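Local coordinates for peptidoglycan glycosyltransferase (Atopobium parvulum, PDB 4OVD), which belongs to the penicillin-binding proteins, coupling a dimerisation domain to a larger penicillin-binding domain built round a five-stranded antiparallel sheet, at residues Asn66-Ala71 / Ile223-Gln228; Lys285-Ile290 / Thr382-Pro387; Ser315-Pro320 / Ala357-Gln362; Met340-Ser343 / Arg349-Ser352; Val421-Thr426 / Val435-Met440. All blocks are in the same frame, centred on the assembly; numbering follows the deposited sequence.

Contact 1 (Asn66-Ala71 / Ile223-Gln228); sequences NGNVLA and IDIELQ
Asn66 and Asp224 meet with their flat ends nearly perpendicular, the amide plane turned 82° from the carboxylate plane. The amide nitrogen Asn66 ND2 gives a weak hydrogen bond to Asp224 OD2, 3.1 Å long and bent to 150°. A water joins the same two side chains a second time, donating to Asn66 OD1 at 3.1 Å and to Asp224 OD2 at 2.7 Å, so both ends of the amide are tied to one carboxylate oxygen. The other oxygen, Asp224 OD1, turns to the helix: it accepts from Leu227 N at 3.3 Å, met from above the carboxylate plane, and more weakly from Glu226 N. Asp224 is thus the N-cap of helix 225-242, and its salt bridge to Arg556 of helix 542-556 adds a positive partner to the same oxygen. The cap joins the loop before strand 69-74 to the start of helix 225-242, where strand 260-266 of the five-stranded antiparallel sheet and helix 542-556 pack on Leu227. Apolar contact continues along the turn. Leu70 and Ile225 lie alongside one another, pointing in opposite senses, with Leu70 CD2 3.6 Å from Ile225 CD1. Ile225 CG1 stands anti to its backbone nitrogen (chi1 -162°), which sends the long branch to Leu70 and leaves CG2 for Asn68, whose ND2 comes within 3.8 Å of Ile225 CG2. On the strand side, Leu70 and Ala71 both pair with Ile62, a classic beta bulge.

Contact 2 (Lys285-Ile290 / Thr382-Pro387); sequences KLVSSI and TGIDFP
Val287 leaves the short helix 285-288 with its CB directed at the loop 382-387, a segment without regular structure that is shaped by two small turns. The first is an ST turn, in which Thr382 OG1 accepts from Ile384 N at 3.2 Å; the second is an inverse gamma turn centred on Asp385. Beyond CB the valine forks, and its two methyls meet different parts of this loop. CG2, which lies beside the backbone nitrogen, comes tip to tip with Ile384 CD1 at 4.1 Å. The isoleucine reaches this place by an extended chain, its CG1 anti to the backbone nitrogen (chi1 -178°) and CD1 carrying on outward. CG1 of the valine takes the other direction and lies among backbone oxygens and an aromatic rim: it is 3.9 Å from Pro387 O and 4.3 Å from Phe386 O. The same methyl sits near the plane of the Phe386 ring, at its edge, where CG1 is 4.4 Å from CD2. One face of that ring is taken by its own neighbour, Pro387 CD, 3.3 Å above the plane and offset toward the rim. No direct hydrogen bond joins the segments; the valine methyls make van der Waals contact alone. Asp385 is hydrogen-bonded to Tyr181 OH and to the backbone N of Phe439 and Met440, while Thr382 touches helix 418-429. A polar link runs past the valine: a water donates to Pro387 O at 3.1 Å, lies 3.0 Å from Ser288 OG, and rests in the plane of the Phe386 ring at its edge.

Contact 3 (Ser315-Pro320 / Ala357-Gln362); sequences STFNIP and AFLETQ
Each face of the Phe358 ring has a carbon over it: the methyl Ile319 CD1 lies over one, 4.1 Å from the centroid in a CH-pi contact, and Gln362 CG, from the next turn of its own helix, lies over the other, 3.6 Å above the plane and offset toward the rim. Phe317 meets the same ring obliquely. The two aromatic planes are inclined at 52° and the centroids are 5.4 Å apart, an oblique pair, neither stacked nor edge-to-face. Its close point is Phe317 CD1 to Phe358 CE1, 3.5 Å, and Phe358 CE1 also lies 3.7 Å from Phe317 CG, wedged against the root of the partner ring. Elsewhere on the Phe317 ring, CE2 is 4.0 Å from Leu359 CD2, also obliquely, so consecutive residues of the helix hold the ring at two places. Phe358 can extend this far because its CG is anti to the backbone nitrogen (chi1 170°), carrying the ring straight out from the helix toward the strand. No hydrogen bond crosses between the segments. Met347 of helix 344-350 touches Phe317, Ile319 and Leu359 and so joins the same apolar cluster. Strand 316-319 and helix 357-362 run at 107° to each other, their axes 10.5 Å apart: a small two-stranded antiparallel sheet, 316-319 with 340-343, laid across helix 353-364 within the penicillin-binding domain.

Contact 4 (Met340-Ser343 / Arg349-Ser352); sequences MDMS and RRSS
Selenium over a flat cation is the main theme between Met340 and Arg350. Both methionines here are selenomethionines, and Met340 SE lies over one face of the Arg350 guanidinium, 3.4 Å above its plane and offset toward the rim, while Met340 CE is 3.3 Å from Arg350 NH2. The two side chains approach from opposing sides, the methionine extended and the arginine bent at chi3 (54°), the bend that turns its flat end to the selenium. Looser van der Waals packing follows at Met342, which crosses the arginine at about a right angle: Met342 CE is 4.1 Å from Arg350 CD, and Met342 SE is 3.9 Å from Ser352 OG. No hydrogen bond crosses between the segments; the polar ends find partners outside them. Glu346 forms salt bridges with Arg350 NE and Arg349 NE, gathering two arginines round one carboxylate. With that shared partner goes a close approach within 349-352, Arg350 NH2 lying in plane at the edge of the Arg349 guanidinium. Ser352 OG bonds to Asp332 and caps the next helix at Gly355 N. Ser351, with positive phi, ends helix 344-350 as the C-prime residue of a Schellman motif; it also opens the sequence Ser-Ser-Asn, the SXN motif of penicillin-binding proteins, and its OG bonds to Lys298 and Lys490. The contact thus joins strand 340-343, paired with strand 316-319, to the junction between helices 344-350 and 353-364.

Contact 5 (Val421-Thr426 / Val435-Met440); sequences VIRAYT and VTPHFM
Thr426 OG1 takes a hydrogen bond from Val435 N, 3.1 Å long and nearly straight at 165°. The same hydroxyl donates to Arg423 O at 2.7 Å, in the carbonyl plane and on a lone pair, so one oxygen spans the helix turn and the incoming loop. It can do both because chi1 of 67° sets OG1 between the backbone nitrogen and the carbonyl carbon. Thr426 CG2 adds an apolar touch to Val435 CG2 at 3.9 Å. Arg423, fully extended from CG to NE, runs past the carbonyl of Val435: its NE gives a weak bond to Val435 O at 3.4 Å, the oxygen at the guanidinium edge and near its plane. Nearer its root the chain runs across the proline at about a right angle, Arg423 CG 4.2 Å from Pro437 CD. In the second shell, His438 ND1 donates to Thr436 O at 2.7 Å, a bond within the loop, and the His438 ring stacks with Trp450. Two inner sheet strands pack against the contact. Met253 of strand 248-253 packs on Thr426, Val435 and Pro437, and Met526 of strand 525-532 on Ile422 and Thr426, placing helix 418-429 and the loop leading to strand 440-443 on the five-stranded sheet.

Overall arrangement
From the N terminus, contact 1 closes first, bringing strand 69-74 to the start of helix 225-242 across a long loop. Contact 2 then opens at helix 285-288 and closes only at 382-387, so contact 3 lies inside its loop and contact 4 inside that of contact 3. Those two share the small sheet of strands 316-319 and 340-343, with centres 9 Å apart, and stand on the far side of the chain's centre from contact 1. Contact 5 follows in series, linking helix 418-429 to 435-440. It touches contact 2 through Asp385 and contact 1 through Phe439 on Ile223, tying the start of helix 225-242 to the loop 435-440 and, through it, to the loop 382-387.

Contact 1 (Asn66-Ala71 / Ile223-Gln228)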
# COMPACT_ATOMS: atom_id res chain seq x y z
N ASN A 66 15.36 2.92 14.90
CA ASN A 66 16.23 2.49 15.99
C ASN A 66 17.42 3.44 16.12
O ASN A 66 18.33 3.21 16.90
CB ASN A 66 16.73 1.08 15.71
CG ASN A 66 15.60 0.06 15.63
OD1 ASN A 66 14.76 -0.01 16.52
ND2 ASN A 66 15.57 -0.74 14.55
N GLY A 67 17.45 4.51 15.32
CA GLY A 67 18.56 5.43 15.39
C GLY A 67 19.73 5.13 14.47
O GLY A 67 20.70 5.83 14.51
N ASN A 68 19.68 4.09 13.67
CA ASN A 68 20.75 3.89 12.72
C ASN A 68 20.75 5.06 11.70
O ASN A 68 19.68 5.62 11.28
CB ASN A 68 20.60 2.56 12.01
CG ASN A 68 20.61 1.38 12.96
OD1 ASN A 68 21.65 1.03 13.52
ND2 ASN A 68 19.46 0.69 13.09
N VAL A 69 21.95 5.47 11.33
CA VAL A 69 22.15 6.56 10.38
C VAL A 69 21.96 5.95 9.00
O VAL A 69 22.60 4.92 8.67
CB VAL A 69 23.54 7.26 10.53
CG1 VAL A 69 23.79 8.28 9.42
CG2 VAL A 69 23.65 7.93 11.89
N LEU A 70 21.04 6.53 8.23
CA LEU A 70 20.76 6.00 6.92
C LEU A 70 21.46 6.89 5.94
O LEU A 70 22.04 6.41 4.99
CB LEU A 70 19.27 5.93 6.65
CG LEU A 70 18.43 5.11 7.61
CD1 LEU A 70 16.98 5.10 7.16
CD2 LEU A 70 18.95 3.68 7.74
N ALA A 71 21.45 8.19 6.22
CA ALA A 71 22.12 9.15 5.37
C ALA A 71 22.69 10.31 6.18
O ALA A 71 22.05 10.87 7.06
CB ALA A 71 21.17 9.67 4.33
N ILE A 223 11.07 3.75 9.34
CA ILE A 223 11.69 2.57 8.75
C ILE A 223 12.59 1.77 9.65
O ILE A 223 13.35 2.37 10.38
CB ILE A 223 12.57 3.01 7.57
CG1 ILE A 223 11.69 3.52 6.45
CG2 ILE A 223 13.41 1.86 7.03
CD1 ILE A 223 10.81 2.46 5.83
N ASP A 224 12.52 0.44 9.60
CA ASP A 224 13.44 -0.41 10.38
C ASP A 224 14.34 -0.95 9.30
O ASP A 224 13.95 -1.71 8.43
CB ASP A 224 12.75 -1.54 11.13
CG ASP A 224 13.75 -2.40 11.93
OD1 ASP A 224 14.71 -2.88 11.29
OD2 ASP A 224 13.56 -2.63 13.17
N ILE A 225 15.57 -0.49 9.32
CA ILE A 225 16.47 -0.79 8.22
C ILE A 225 16.73 -2.25 8.00
O ILE A 225 16.88 -2.67 6.86
CB ILE A 225 17.79 -0.00 8.35
CG1 ILE A 225 18.54 0.05 7.01
CG2 ILE A 225 18.59 -0.51 9.54
CD1 ILE A 225 17.80 0.82 5.95
N GLU A 226 16.78 -3.03 9.06
CA GLU A 226 16.98 -4.47 8.88
C GLU A 226 15.74 -5.13 8.23
O GLU A 226 15.83 -6.05 7.42
CB GLU A 226 17.31 -5.14 10.23
CG GLU A 226 18.26 -6.30 10.06
CD GLU A 226 19.63 -5.87 9.53
OE1 GLU A 226 20.10 -4.75 9.84
OE2 GLU A 226 20.26 -6.68 8.81
N LEU A 227 14.55 -4.61 8.54
CA LEU A 227 13.33 -5.12 7.93
C LEU A 227 13.25 -4.66 6.48
O LEU A 227 12.69 -5.31 5.61
CB LEU A 227 12.13 -4.65 8.72
CG LEU A 227 10.88 -5.37 8.27
CD1 LEU A 227 11.11 -6.87 8.39
CD2 LEU A 227 9.73 -4.87 9.12
N GLN A 228 13.87 -3.54 6.20
CA GLN A 228 13.87 -3.03 4.84
C GLN A 228 14.70 -3.93 3.99
O GLN A 228 14.35 -4.23 2.87
CB GLN A 228 14.41 -1.59 4.84
CG GLN A 228 14.48 -0.98 3.47
CD GLN A 228 13.14 -0.79 2.86
OE1 GLN A 228 12.12 -0.64 3.57
NE2 GLN A 228 13.11 -0.77 1.53
O HOH W 1 12.55 -1.88 15.51

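Contact 2 (Lys285-Ile290 / Thr382-Pro387)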
# COMPACT_ATOMS: atom_id res chain seq x y z
N LYS A 285 6.48 2.00 -6.66
CA LYS A 285 5.30 1.69 -7.46
C LYS A 285 4.00 1.79 -6.68
O LYS A 285 3.01 2.23 -7.22
CB LYS A 285 5.44 0.33 -8.13
CG LYS A 285 6.52 0.33 -9.20
CD LYS A 285 6.61 -1.03 -9.89
CE LYS A 285 7.48 -0.89 -11.14
NZ LYS A 285 7.76 -2.23 -11.67
N LEU A 286 4.00 1.37 -5.42
CA LEU A 286 2.80 1.50 -4.56
C LEU A 286 2.13 2.83 -4.52
O LEU A 286 0.98 2.96 -4.13
CB LEU A 286 3.19 1.27 -3.10
CG LEU A 286 3.58 -0.15 -2.84
CD1 LEU A 286 4.26 -0.27 -1.52
CD2 LEU A 286 2.32 -0.99 -2.86
N VAL A 287 2.94 3.84 -4.68
CA VAL A 287 2.54 5.26 -4.66
C VAL A 287 2.27 5.88 -5.98
O VAL A 287 1.30 6.67 -6.20
CB VAL A 287 3.74 6.03 -4.00
CG1 VAL A 287 3.52 7.49 -3.98
CG2 VAL A 287 3.93 5.54 -2.56
N SER A 288 3.18 5.63 -6.90
CA SER A 288 3.07 6.27 -8.17
C SER A 288 2.57 5.44 -9.31
O SER A 288 2.40 5.98 -10.35
CB SER A 288 4.44 6.88 -8.50
OG SER A 288 5.37 5.83 -8.48
N SER A 289 2.39 4.13 -9.22
CA SER A 289 1.78 3.43 -10.37
C SER A 289 0.35 3.06 -10.01
O SER A 289 0.00 2.89 -8.82
CB SER A 289 2.59 2.16 -10.70
OG SER A 289 3.91 2.51 -10.93
N ILE A 290 -0.50 2.94 -11.01
CA ILE A 290 -1.92 2.63 -10.80
C ILE A 290 -2.23 1.34 -11.52
O ILE A 290 -1.58 0.98 -12.53
CB ILE A 290 -2.87 3.71 -11.27
CG1 ILE A 290 -2.83 3.91 -12.77
CG2 ILE A 290 -2.56 5.05 -10.55
CD1 ILE A 290 -3.85 5.00 -13.20
N THR A 382 -3.39 9.76 -0.53
CA THR A 382 -3.40 9.34 0.80
C THR A 382 -2.74 10.30 1.73
O THR A 382 -2.95 10.22 2.88
CB THR A 382 -2.65 8.01 0.92
OG1 THR A 382 -1.29 8.16 0.49
CG2 THR A 382 -3.34 6.98 0.07
N GLY A 383 -1.90 11.18 1.23
CA GLY A 383 -1.18 12.09 2.10
C GLY A 383 0.19 11.53 2.44
O GLY A 383 0.89 12.12 3.21
N ILE A 384 0.57 10.37 1.89
CA ILE A 384 1.90 9.77 2.19
C ILE A 384 3.02 10.77 1.86
O ILE A 384 2.92 11.59 0.91
CB ILE A 384 2.11 8.43 1.44
CG1 ILE A 384 3.46 7.78 1.79
CG2 ILE A 384 2.01 8.64 -0.08
CD1 ILE A 384 3.53 6.35 1.43
N ASP A 385 4.10 10.73 2.65
CA ASP A 385 5.17 11.68 2.42
C ASP A 385 6.23 11.08 1.50
O ASP A 385 7.35 10.79 1.92
CB ASP A 385 5.75 12.19 3.75
CG ASP A 385 6.19 11.06 4.66
OD1 ASP A 385 5.66 9.91 4.54
OD2 ASP A 385 7.01 11.33 5.56
N PHE A 386 5.88 10.97 0.23
CA PHE A 386 6.75 10.40 -0.77
C PHE A 386 6.36 11.00 -2.11
O PHE A 386 5.18 11.16 -2.40
CB PHE A 386 6.64 8.87 -0.79
CG PHE A 386 7.77 8.22 -1.42
CD1 PHE A 386 8.96 8.08 -0.72
CD2 PHE A 386 7.74 7.85 -2.74
CE1 PHE A 386 10.09 7.57 -1.32
CE2 PHE A 386 8.87 7.29 -3.34
CZ PHE A 386 10.04 7.16 -2.63
N PRO A 387 7.34 11.29 -2.96
CA PRO A 387 6.96 11.98 -4.21
C PRO A 387 6.20 11.18 -5.24
O PRO A 387 6.29 10.00 -5.24
CB PRO A 387 8.30 12.40 -4.80
CG PRO A 387 9.34 12.04 -3.77
CD PRO A 387 8.79 11.09 -2.82
O HOH W 2 6.99 7.20 -6.30

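Contact 3 (Ser315-Pro320 / Ala357-Gln362)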
# COMPACT_ATOMS: atom_id res chain seq x y z
N SER A 315 -25.40 -12.93 6.36
CA SER A 315 -26.48 -12.70 5.40
C SER A 315 -26.27 -13.57 4.19
O SER A 315 -25.23 -13.47 3.54
CB SER A 315 -26.60 -11.23 4.99
OG SER A 315 -26.72 -10.45 6.16
N THR A 316 -27.30 -14.35 3.86
CA THR A 316 -27.24 -15.32 2.81
C THR A 316 -28.12 -15.08 1.64
O THR A 316 -29.30 -14.87 1.79
CB THR A 316 -27.49 -16.70 3.43
OG1 THR A 316 -26.52 -16.90 4.45
CG2 THR A 316 -27.39 -17.85 2.41
N PHE A 317 -27.51 -15.13 0.43
CA PHE A 317 -28.18 -14.84 -0.86
C PHE A 317 -27.95 -15.92 -1.89
O PHE A 317 -26.95 -16.67 -1.85
CB PHE A 317 -27.66 -13.54 -1.43
CG PHE A 317 -27.80 -12.39 -0.47
CD1 PHE A 317 -28.96 -11.64 -0.44
CD2 PHE A 317 -26.78 -12.08 0.39
CE1 PHE A 317 -29.10 -10.61 0.45
CE2 PHE A 317 -26.93 -11.07 1.32
CZ PHE A 317 -28.08 -10.31 1.32
N ASN A 318 -28.94 -16.07 -2.76
CA ASN A 318 -28.85 -17.07 -3.81
C ASN A 318 -28.05 -16.44 -4.97
O ASN A 318 -28.51 -15.54 -5.67
CB ASN A 318 -30.25 -17.53 -4.24
CG ASN A 318 -30.20 -18.79 -5.09
OD1 ASN A 318 -29.79 -19.86 -4.65
ND2 ASN A 318 -30.62 -18.66 -6.32
N ILE A 319 -26.81 -16.86 -5.13
CA ILE A 319 -25.94 -16.22 -6.12
C ILE A 319 -25.89 -17.02 -7.44
O ILE A 319 -25.43 -18.19 -7.42
CB ILE A 319 -24.56 -15.97 -5.49
CG1 ILE A 319 -24.65 -15.07 -4.20
CG2 ILE A 319 -23.58 -15.32 -6.46
CD1 ILE A 319 -25.19 -13.70 -4.42
N PRO A 320 -26.31 -16.41 -8.58
CA PRO A 320 -26.24 -17.15 -9.84
C PRO A 320 -24.84 -17.41 -10.31
O PRO A 320 -23.87 -16.90 -9.74
CB PRO A 320 -27.01 -16.26 -10.84
CG PRO A 320 -26.88 -14.89 -10.28
CD PRO A 320 -26.76 -15.02 -8.79
N ALA A 357 -20.95 -8.16 -7.11
CA ALA A 357 -21.76 -7.30 -8.03
C ALA A 357 -23.21 -7.37 -7.61
O ALA A 357 -23.96 -6.43 -7.80
CB ALA A 357 -21.63 -7.78 -9.45
N PHE A 358 -23.66 -8.53 -7.16
CA PHE A 358 -25.01 -8.68 -6.70
C PHE A 358 -25.23 -7.76 -5.49
O PHE A 358 -26.22 -6.98 -5.42
CB PHE A 358 -25.27 -10.12 -6.30
CG PHE A 358 -26.57 -10.31 -5.59
CD1 PHE A 358 -26.62 -10.18 -4.21
CD2 PHE A 358 -27.72 -10.68 -6.28
CE1 PHE A 358 -27.82 -10.34 -3.52
CE2 PHE A 358 -28.91 -10.86 -5.59
CZ PHE A 358 -28.96 -10.66 -4.20
N LEU A 359 -24.27 -7.78 -4.58
CA LEU A 359 -24.43 -6.96 -3.36
C LEU A 359 -24.53 -5.51 -3.71
O LEU A 359 -25.43 -4.80 -3.25
CB LEU A 359 -23.29 -7.19 -2.39
CG LEU A 359 -23.21 -8.56 -1.70
CD1 LEU A 359 -21.99 -8.54 -0.82
CD2 LEU A 359 -24.47 -8.81 -0.88
N GLU A 360 -23.65 -5.04 -4.56
CA GLU A 360 -23.67 -3.62 -4.92
C GLU A 360 -24.88 -3.27 -5.70
O GLU A 360 -25.40 -2.18 -5.52
CB GLU A 360 -22.43 -3.22 -5.73
CG GLU A 360 -22.17 -1.72 -5.92
CD GLU A 360 -23.11 -1.03 -6.88
OE1 GLU A 360 -23.58 -1.69 -7.82
OE2 GLU A 360 -23.28 0.21 -6.73
N THR A 361 -25.30 -4.12 -6.62
CA THR A 361 -26.42 -3.71 -7.46
C THR A 361 -27.78 -3.87 -6.79
O THR A 361 -28.61 -3.06 -6.99
CB THR A 361 -26.45 -4.43 -8.83
OG1 THR A 361 -26.54 -5.82 -8.61
CG2 THR A 361 -25.19 -4.13 -9.68
N GLN A 362 -27.99 -4.91 -6.00
CA GLN A 362 -29.28 -5.14 -5.38
C GLN A 362 -29.43 -4.57 -3.99
O GLN A 362 -30.54 -4.34 -3.56
CB GLN A 362 -29.51 -6.64 -5.27
CG GLN A 362 -29.43 -7.35 -6.62
CD GLN A 362 -30.54 -6.91 -7.56
OE1 GLN A 362 -30.31 -6.54 -8.71
NE2 GLN A 362 -31.74 -6.86 -7.03

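Contact 4 (Met340-Ser343 / Arg349-Ser352)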
# COMPACT_ATOMS: atom_id res chain seq x y z
N MSE A 340 -25.68 -20.74 -5.96
CA MSE A 340 -25.31 -21.28 -4.71
C MSE A 340 -25.75 -20.24 -3.71
O MSE A 340 -25.69 -19.04 -3.94
CB MSE A 340 -23.78 -21.48 -4.71
CG MSE A 340 -23.18 -21.88 -3.37
SE MSE A 340 -21.19 -21.92 -3.40
CE MSE A 340 -20.97 -22.03 -1.43
N ASP A 341 -26.23 -20.74 -2.58
CA ASP A 341 -26.60 -19.88 -1.46
C ASP A 341 -25.29 -19.56 -0.79
O ASP A 341 -24.57 -20.47 -0.38
CB ASP A 341 -27.52 -20.70 -0.56
CG ASP A 341 -28.86 -20.91 -1.21
OD1 ASP A 341 -29.40 -19.87 -1.69
OD2 ASP A 341 -29.34 -22.06 -1.27
N MSE A 342 -24.93 -18.30 -0.71
CA MSE A 342 -23.65 -17.92 -0.11
C MSE A 342 -23.85 -16.81 0.84
O MSE A 342 -24.64 -15.90 0.56
CB MSE A 342 -22.68 -17.31 -1.18
CG MSE A 342 -22.35 -18.13 -2.38
SE MSE A 342 -21.11 -17.00 -3.41
CE MSE A 342 -21.09 -18.10 -5.05
N SER A 343 -23.28 -16.91 2.04
CA SER A 343 -23.30 -15.79 2.99
C SER A 343 -22.30 -14.75 2.44
O SER A 343 -21.48 -15.09 1.56
CB SER A 343 -22.88 -16.25 4.35
OG SER A 343 -21.53 -16.72 4.30
N ARG A 349 -14.72 -15.38 1.26
CA ARG A 349 -13.87 -16.54 1.42
C ARG A 349 -13.39 -17.06 0.07
O ARG A 349 -12.24 -17.18 -0.17
CB ARG A 349 -14.62 -17.61 2.15
CG ARG A 349 -13.80 -18.82 2.50
CD ARG A 349 -14.66 -19.97 2.95
NE ARG A 349 -15.42 -20.54 1.88
CZ ARG A 349 -14.93 -21.38 0.98
NH1 ARG A 349 -13.67 -21.77 1.03
NH2 ARG A 349 -15.71 -21.82 0.04
N ARG A 350 -14.33 -17.31 -0.81
CA ARG A 350 -14.04 -17.74 -2.16
C ARG A 350 -13.80 -16.64 -3.21
O ARG A 350 -13.50 -16.92 -4.34
CB ARG A 350 -15.15 -18.66 -2.61
CG ARG A 350 -16.41 -17.98 -3.01
CD ARG A 350 -17.35 -18.93 -3.72
NE ARG A 350 -17.62 -20.13 -2.96
CZ ARG A 350 -17.66 -21.34 -3.47
NH1 ARG A 350 -17.46 -21.52 -4.76
NH2 ARG A 350 -17.91 -22.37 -2.71
N SER A 351 -13.94 -15.40 -2.83
CA SER A 351 -13.77 -14.29 -3.72
C SER A 351 -14.70 -14.36 -4.90
O SER A 351 -14.28 -14.43 -6.01
CB SER A 351 -12.34 -14.14 -4.15
OG SER A 351 -12.11 -12.82 -4.47
N SER A 352 -15.97 -14.35 -4.63
CA SER A 352 -16.97 -14.35 -5.74
C SER A 352 -17.24 -12.94 -6.32
O SER A 352 -17.80 -12.05 -5.64
CB SER A 352 -18.29 -14.85 -5.17
OG SER A 352 -19.41 -14.72 -6.05

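Contact 5 (Val421-Thr426 / Val435-Met440)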
# COMPACT_ATOMS: atom_id res chain seq x y z
N VAL A 421 -5.39 1.31 -1.37
CA VAL A 421 -6.02 0.10 -0.86
C VAL A 421 -5.51 -0.14 0.53
O VAL A 421 -6.28 -0.44 1.46
CB VAL A 421 -5.73 -1.11 -1.74
CG1 VAL A 421 -6.36 -2.35 -1.13
CG2 VAL A 421 -6.27 -0.86 -3.15
N ILE A 422 -4.19 -0.02 0.69
CA ILE A 422 -3.57 -0.21 1.97
C ILE A 422 -4.17 0.75 2.96
O ILE A 422 -4.57 0.37 4.05
CB ILE A 422 -2.05 0.00 1.83
CG1 ILE A 422 -1.44 -1.12 0.96
CG2 ILE A 422 -1.40 0.05 3.17
CD1 ILE A 422 0.00 -0.91 0.65
N ARG A 423 -4.31 1.99 2.56
CA ARG A 423 -4.84 2.98 3.45
C ARG A 423 -6.27 2.60 3.85
O ARG A 423 -6.67 2.71 5.02
CB ARG A 423 -4.79 4.36 2.83
CG ARG A 423 -5.32 5.42 3.76
CD ARG A 423 -5.40 6.78 3.12
NE ARG A 423 -5.88 7.73 4.13
CZ ARG A 423 -6.57 8.83 3.86
NH1 ARG A 423 -6.95 9.12 2.61
NH2 ARG A 423 -6.94 9.62 4.85
N ALA A 424 -7.08 2.16 2.91
CA ALA A 424 -8.44 1.76 3.24
C ALA A 424 -8.45 0.63 4.25
O ALA A 424 -9.22 0.70 5.23
CB ALA A 424 -9.18 1.34 1.99
N TYR A 425 -7.57 -0.39 4.07
CA TYR A 425 -7.52 -1.51 5.00
C TYR A 425 -7.21 -1.06 6.42
O TYR A 425 -7.68 -1.69 7.39
CB TYR A 425 -6.50 -2.53 4.52
CG TYR A 425 -7.04 -3.52 3.50
CD1 TYR A 425 -7.69 -3.13 2.38
CD2 TYR A 425 -6.87 -4.87 3.70
CE1 TYR A 425 -8.13 -4.07 1.39
CE2 TYR A 425 -7.33 -5.81 2.80
CZ TYR A 425 -7.95 -5.42 1.64
OH TYR A 425 -8.44 -6.42 0.80
N THR A 426 -6.46 0.04 6.58
CA THR A 426 -6.16 0.50 7.92
C THR A 426 -7.46 0.74 8.70
O THR A 426 -7.45 0.45 9.86
CB THR A 426 -5.20 1.70 8.05
OG1 THR A 426 -5.78 2.91 7.53
CG2 THR A 426 -3.90 1.40 7.39
N VAL A 435 -5.73 5.77 8.72
CA VAL A 435 -4.60 6.59 9.04
C VAL A 435 -3.87 6.97 7.79
O VAL A 435 -4.19 6.49 6.75
CB VAL A 435 -3.63 5.86 10.00
CG1 VAL A 435 -4.35 5.43 11.28
CG2 VAL A 435 -3.01 4.66 9.33
N THR A 436 -2.88 7.84 7.91
CA THR A 436 -2.13 8.31 6.78
C THR A 436 -0.83 7.53 6.78
O THR A 436 -0.11 7.66 7.73
CB THR A 436 -1.74 9.77 6.94
OG1 THR A 436 -2.91 10.59 6.96
CG2 THR A 436 -0.86 10.17 5.78
N PRO A 437 -0.55 6.72 5.74
CA PRO A 437 0.74 6.00 5.75
C PRO A 437 1.88 7.03 5.61
O PRO A 437 1.72 8.01 4.92
CB PRO A 437 0.65 5.00 4.57
CG PRO A 437 -0.77 5.03 4.14
CD PRO A 437 -1.36 6.38 4.56
N HIS A 438 3.01 6.84 6.25
CA HIS A 438 4.03 7.84 6.21
C HIS A 438 5.33 7.35 6.74
O HIS A 438 5.38 6.41 7.44
CB HIS A 438 3.60 9.07 6.97
CG HIS A 438 3.40 8.83 8.42
ND1 HIS A 438 2.19 8.49 8.96
CD2 HIS A 438 4.26 8.88 9.45
CE1 HIS A 438 2.31 8.33 10.25
NE2 HIS A 438 3.56 8.57 10.58
N PHE A 439 6.39 8.04 6.39
CA PHE A 439 7.73 7.64 6.72
C PHE A 439 8.36 8.47 7.82
O PHE A 439 9.13 7.97 8.57
CB PHE A 439 8.62 7.74 5.50
CG PHE A 439 8.27 6.80 4.41
CD1 PHE A 439 8.62 5.50 4.49
CD2 PHE A 439 7.58 7.24 3.31
CE1 PHE A 439 8.31 4.63 3.49
CE2 PHE A 439 7.27 6.38 2.30
CZ PHE A 439 7.63 5.07 2.39
N MSE A 440 8.06 9.75 7.87
CA MSE A 440 8.69 10.63 8.81
C MSE A 440 7.99 10.68 10.11
O MSE A 440 6.82 11.03 10.17
CB MSE A 440 8.77 12.06 8.34
CG MSE A 440 9.45 12.92 9.38
SE MSE A 440 9.78 14.68 8.61